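Local coordinates for Rbsd/fucu transport protein family protein (Streptococcus pneumoniae, PDB 4A34) that interconverts the anomers of L-fucose as a fucose mutarotase of the RbsD/FucU family, at the interface of chains A and B. Numbering follows the deposited sequence. Chains: chain A/B, Rbsd/fucu transport protein family protein.

The interface of chains A and B. Residues chain A 21-22, 24; chain B 32-34, 108, 112.
A:His22 meets B:Asn32 through the backbone. A:His22 N donates a hydrogen bond to the carbonyl O of B:Asn32, 2.7 Å away.

The imidazole of A:His22 reaches toward helix 108-116 of chain B. CG stands anti to the backbone N (chi1 -176°), which carries the ring away from the amide bond and up to the guanidinium of B:Arg108. The two side chains cross at about a right angle, with their planes 38° apart. B:Arg108 NH2 comes over the ND1-CE1 rim of the ring from one face, 3.2 Å from A:His22 CE1 and 3.3 Å from A:His22 ND1. CE1 of A:His22 lies 3.7 Å from CZ of B:Arg108. This is packing, not a flat stack.

Within chain B, NH2 of B:Arg108 donates a hydrogen bond to the phenol OH of B:Tyr112 at 2.9 Å. The bond is tilted 21° from the guanidinium plane. It ties the arginine tip to the tyrosine beside the histidine ring.

B:Pro34 packs on the chain A loop. B:Pro34 CG lies 3.5 Å from the backbone O of A:His22, and its CB lies against the carboxylate of A:Asp24. A:Asp24 OD2 accepts a 3.0 Å hydrogen bond from A:Gly21 N, which braces the loop.

The patch joins two subunits of the deposited decamer. A:His22 belongs to one set of L-fucose pocket residues, and B:Asn32, B:Tyr33, B:Pro34 and B:Tyr112 to the other, so the contact likely helps shape a sugar site between subunits.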
ATOM      1  N   GLY A  21      15.017  -5.476 -20.984  1.00 31.19           N
ATOM      2  CA  GLY A  21      15.854  -4.868 -21.999  1.00 31.35           C
ATOM      3  C   GLY A  21      17.090  -5.704 -22.200  1.00 31.69           C
ATOM      4  O   GLY A  21      17.149  -6.862 -21.776  1.00 31.54           O
ATOM      5  N   HIS A  22      18.098  -5.122 -22.834  1.00 32.29           N
ATOM      6  CA  HIS A  22      19.272  -5.904 -23.171  1.00 32.67           C
ATOM      7  C   HIS A  22      20.010  -6.334 -21.927  1.00 32.25           C
ATOM      8  O   HIS A  22      20.480  -5.501 -21.153  1.00 32.45           O
ATOM      9  CB  HIS A  22      20.215  -5.165 -24.119  1.00 33.15           C
ATOM     10  CG  HIS A  22      21.380  -5.995 -24.555  1.00 34.54           C
ATOM     11  ND1 HIS A  22      22.670  -5.511 -24.583  1.00 35.94           N
ATOM     12  CD2 HIS A  22      21.451  -7.287 -24.951  1.00 34.87           C
ATOM     13  CE1 HIS A  22      23.486  -6.467 -24.992  1.00 36.38           C
ATOM     14  NE2 HIS A  22      22.771  -7.554 -25.220  1.00 36.47           N
ATOM     15  N   ASP A  24      18.843  -8.508 -19.469  1.00 29.97           N
ATOM     16  CA  ASP A  24      17.956  -9.022 -18.437  1.00 29.46           C
ATOM     17  C   ASP A  24      17.651 -10.501 -18.665  1.00 29.33           C
ATOM     18  O   ASP A  24      17.547 -10.976 -19.814  1.00 29.07           O
ATOM     19  CB  ASP A  24      16.644  -8.228 -18.390  1.00 29.49           C
ATOM     20  CG  ASP A  24      16.792  -6.869 -17.728  1.00 29.96           C
ATOM     21  OD1 ASP A  24      17.562  -6.732 -16.752  1.00 30.80           O
ATOM     22  OD2 ASP A  24      16.113  -5.927 -18.176  1.00 30.60           O
TER
ATOM     23  N   ASN B  32      16.361  -0.264 -26.257  1.00 29.95           N
ATOM     24  CA  ASN B  32      16.976  -1.561 -25.948  1.00 30.00           C
ATOM     25  C   ASN B  32      17.538  -1.670 -24.531  1.00 29.76           C
ATOM     26  O   ASN B  32      17.923  -2.758 -24.091  1.00 29.93           O
ATOM     27  CB  ASN B  32      18.056  -1.912 -26.978  1.00 30.16           C
ATOM     28  CG  ASN B  32      17.473  -2.478 -28.259  1.00 31.47           C
ATOM     29  OD1 ASN B  32      16.850  -3.548 -28.261  1.00 32.55           O
ATOM     30  ND2 ASN B  32      17.668  -1.763 -29.358  1.00 31.84           N
ATOM     31  N   TYR B  33      17.566  -0.545 -23.817  1.00 29.17           N
ATOM     32  CA  TYR B  33      18.169  -0.478 -22.490  1.00 28.61           C
ATOM     33  C   TYR B  33      17.321  -1.214 -21.440  1.00 28.61           C
ATOM     34  O   TYR B  33      16.090  -1.262 -21.563  1.00 28.74           O
ATOM     35  CB  TYR B  33      18.382   0.990 -22.081  1.00 28.48           C
ATOM     36  CG  TYR B  33      19.330   1.143 -20.917  1.00 27.57           C
ATOM     37  CD1 TYR B  33      20.701   1.086 -21.115  1.00 26.15           C
ATOM     38  CD2 TYR B  33      18.856   1.311 -19.618  1.00 27.22           C
ATOM     39  CE1 TYR B  33      21.582   1.202 -20.065  1.00 26.21           C
ATOM     40  CE2 TYR B  33      19.737   1.423 -18.543  1.00 26.68           C
ATOM     41  CZ  TYR B  33      21.106   1.365 -18.779  1.00 26.82           C
ATOM     42  OH  TYR B  33      22.009   1.475 -17.741  1.00 25.71           O
ATOM     43  N   PRO B  34      17.968  -1.801 -20.412  1.00 28.21           N
ATOM     44  CA  PRO B  34      17.184  -2.419 -19.350  1.00 28.25           C
ATOM     45  C   PRO B  34      16.797  -1.395 -18.261  1.00 28.20           C
ATOM     46  O   PRO B  34      17.321  -1.423 -17.136  1.00 28.11           O
ATOM     47  CB  PRO B  34      18.129  -3.505 -18.820  1.00 28.06           C
ATOM     48  CG  PRO B  34      19.477  -2.935 -19.008  1.00 27.83           C
ATOM     49  CD  PRO B  34      19.408  -2.084 -20.255  1.00 28.25           C
ATOM     50  N   ARG B 108      29.901  -0.655 -21.169  1.00 48.90           N
ATOM     51  CA  ARG B 108      28.571  -1.182 -20.864  1.00 48.53           C
ATOM     52  C   ARG B 108      28.285  -1.430 -19.387  1.00 48.06           C
ATOM     53  O   ARG B 108      27.329  -0.862 -18.851  1.00 48.01           O
ATOM     54  CB  ARG B 108      28.248  -2.413 -21.710  1.00 48.70           C
ATOM     55  CG  ARG B 108      27.686  -2.036 -23.061  1.00 49.31           C
ATOM     56  CD  ARG B 108      27.217  -3.228 -23.860  1.00 50.61           C
ATOM     57  NE  ARG B 108      26.072  -3.905 -23.254  1.00 51.41           N
ATOM     58  CZ  ARG B 108      26.101  -5.149 -22.785  1.00 52.90           C
ATOM     59  NH1 ARG B 108      27.225  -5.860 -22.843  1.00 53.58           N
ATOM     60  NH2 ARG B 108      25.006  -5.693 -22.261  1.00 53.36           N
ATOM     61  N   TYR B 112      25.630   0.600 -16.766  1.00 42.38           N
ATOM     62  CA  TYR B 112      24.509   0.008 -16.022  1.00 41.63           C
ATOM     63  C   TYR B 112      24.635   0.336 -14.535  1.00 41.00           C
ATOM     64  O   TYR B 112      23.647   0.677 -13.880  1.00 40.81           O
ATOM     65  CB  TYR B 112      24.400  -1.520 -16.215  1.00 41.67           C
ATOM     66  CG  TYR B 112      24.133  -2.012 -17.627  1.00 42.10           C
ATOM     67  CD1 TYR B 112      23.469  -1.220 -18.561  1.00 42.81           C
ATOM     68  CD2 TYR B 112      24.525  -3.293 -18.020  1.00 43.11           C
ATOM     69  CE1 TYR B 112      23.227  -1.672 -19.859  1.00 42.79           C
ATOM     70  CE2 TYR B 112      24.285  -3.759 -19.317  1.00 43.31           C
ATOM     71  CZ  TYR B 112      23.634  -2.938 -20.229  1.00 43.65           C
ATOM     72  OH  TYR B 112      23.381  -3.379 -21.510  1.00 44.51           O
TER